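Transcriptional regulator nlh2 (Aquifex aeolicus, PDB 4G3V) regulates transcription as a sigma-54 activator controlled by its GAF domain, which is captured here in an inactive state. Local coordinates at the interface of chains A and B. Residues are numbered along the deposited sequence; one frame, centred on the assembly and turned at random. Chains: chain A/B, Transcriptional regulator nlh2.

The interface of chains A and B. Residues chain A 16, 151, 154-155, 158; chain B 151, 154-155, 158.
B:Met158 lies across A:Leu155 at about a right angle, its sulfur SD 3.7 Å from the leucine methyl CD2. Both belong to the C-terminal helices 139-162, which pair about a two-fold axis in the deposited dimer, which may be the biological one, so the same residues recur on each side. Methionine suits the place because its long unbranched chain can follow an uneven surface: B:Met158 runs extended through chi2 (-168°) and bends only at chi3 (73°), which carries the methyl CE over to A:Met158, 3.7 Å from its CB. The same CE also rests against the backbone carbonyl oxygen of A:Leu155. A:Met158 answers with another shape, bent at both chi2 (-69°) and chi3, and lays its CG 3.9 Å from CD2 of B:Leu155; the symmetry thus holds for the helices but not for every methionine torsion. At the centre the two leucines cross, and their CD2 methyls meet at 3.8 Å; on each leucine this same methyl faces both its twin and the opposing methionine, and leucine's compact apolar bulk fills the middle. One helical turn earlier, A:Val151 and B:Val151 reach toward each other tip to tip, CG1 to CG1 at 3.8 Å, compact side chains that close the apolar strip. Were B:Met158 replaced by alanine, CD2 of A:Leu155 and CB of A:Met158 would probably lose their thioether packing, and a gap would open beside the leucine pair. The N-terminal helix 4-19 adds A:Thr16, whose methyl CG2 packs 3.8 Å from CG of B:Met158. Its hydroxyl OG1 turns instead to the side-chain amide of B:Asn154, giving a weak hydrogen bond to the carbonyl oxygen OD1 at 3.1 Å.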
loop_
_atom_site.group_PDB
_atom_site.type_symbol
_atom_site.label_atom_id
_atom_site.label_comp_id
_atom_site.label_asym_id
_atom_site.label_seq_id
_atom_site.Cartn_x
_atom_site.Cartn_y
_atom_site.Cartn_z
ATOM N N THR A 16 1.985 8.167 2.204
ATOM C CA THR A 16 0.636 8.258 2.763
ATOM C C THR A 16 0.452 9.576 3.513
ATOM O O THR A 16 -0.601 10.210 3.435
ATOM C CB THR A 16 0.351 7.052 3.681
ATOM O OG1 THR A 16 0.476 5.850 2.913
ATOM C CG2 THR A 16 -1.032 7.096 4.286
ATOM N N VAL A 151 2.213 -0.979 -4.801
ATOM C CA VAL A 151 1.613 -0.391 -3.609
ATOM C C VAL A 151 1.437 1.109 -3.806
ATOM O O VAL A 151 0.392 1.665 -3.484
ATOM C CB VAL A 151 2.465 -0.637 -2.359
ATOM C CG1 VAL A 151 2.027 0.284 -1.223
ATOM C CG2 VAL A 151 2.375 -2.102 -1.934
ATOM N N ASN A 154 -1.518 1.973 -5.872
ATOM C CA ASN A 154 -2.730 1.873 -5.071
ATOM C C ASN A 154 -2.955 3.079 -4.143
ATOM O O ASN A 154 -4.085 3.576 -4.010
ATOM C CB ASN A 154 -2.713 0.584 -4.274
ATOM C CG ASN A 154 -3.106 -0.623 -5.130
ATOM O OD1 ASN A 154 -4.275 -0.835 -5.391
ATOM N ND2 ASN A 154 -2.131 -1.389 -5.578
ATOM N N LEU A 155 -1.886 3.547 -3.499
ATOM C CA LEU A 155 -1.979 4.753 -2.688
ATOM C C LEU A 155 -2.431 5.901 -3.566
ATOM O O LEU A 155 -3.239 6.745 -3.155
ATOM C CB LEU A 155 -0.642 5.083 -2.040
ATOM C CG LEU A 155 -0.118 4.091 -1.005
ATOM C CD1 LEU A 155 1.270 4.503 -0.558
ATOM C CD2 LEU A 155 -1.048 3.989 0.183
ATOM N N MET A 158 -6.178 5.781 -4.227
ATOM C CA MET A 158 -6.912 6.352 -3.101
ATOM C C MET A 158 -6.899 7.874 -3.212
ATOM O O MET A 158 -7.908 8.534 -3.003
ATOM C CB MET A 158 -6.283 5.946 -1.767
ATOM C CG MET A 158 -6.328 4.456 -1.438
ATOM S SD MET A 158 -7.967 3.817 -1.081
ATOM C CE MET A 158 -8.490 4.849 0.280
ATOM N N VAL B 151 1.078 -1.826 4.785
ATOM C CA VAL B 151 0.470 -1.212 3.614
ATOM C C VAL B 151 -1.032 -1.052 3.827
ATOM O O VAL B 151 -1.606 -0.010 3.507
ATOM C CB VAL B 151 0.710 -2.055 2.341
ATOM C CG1 VAL B 151 -0.175 -1.597 1.223
ATOM C CG2 VAL B 151 2.174 -1.975 1.926
ATOM N N ASN B 154 -1.897 1.812 5.951
ATOM C CA ASN B 154 -1.770 3.053 5.210
ATOM C C ASN B 154 -2.957 3.295 4.285
ATOM O O ASN B 154 -3.464 4.416 4.198
ATOM C CB ASN B 154 -0.455 3.074 4.447
ATOM C CG ASN B 154 0.714 3.478 5.332
ATOM O OD1 ASN B 154 0.839 4.639 5.714
ATOM N ND2 ASN B 154 1.562 2.531 5.659
ATOM N N LEU B 155 -3.426 2.254 3.610
ATOM C CA LEU B 155 -4.626 2.397 2.786
ATOM C C LEU B 155 -5.808 2.813 3.652
ATOM O O LEU B 155 -6.632 3.623 3.237
ATOM C CB LEU B 155 -4.943 1.082 2.058
ATOM C CG LEU B 155 -3.927 0.661 0.978
ATOM C CD1 LEU B 155 -4.200 -0.757 0.527
ATOM C CD2 LEU B 155 -3.967 1.591 -0.222
ATOM N N MET B 158 -5.659 6.498 4.370
ATOM C CA MET B 158 -6.199 7.292 3.290
ATOM C C MET B 158 -7.721 7.227 3.266
ATOM O O MET B 158 -8.379 8.235 2.968
ATOM C CB MET B 158 -5.585 6.863 1.979
ATOM C CG MET B 158 -4.078 7.003 2.012
ATOM S SD MET B 158 -3.382 6.838 0.397
ATOM C CE MET B 158 -3.896 8.406 -0.311
#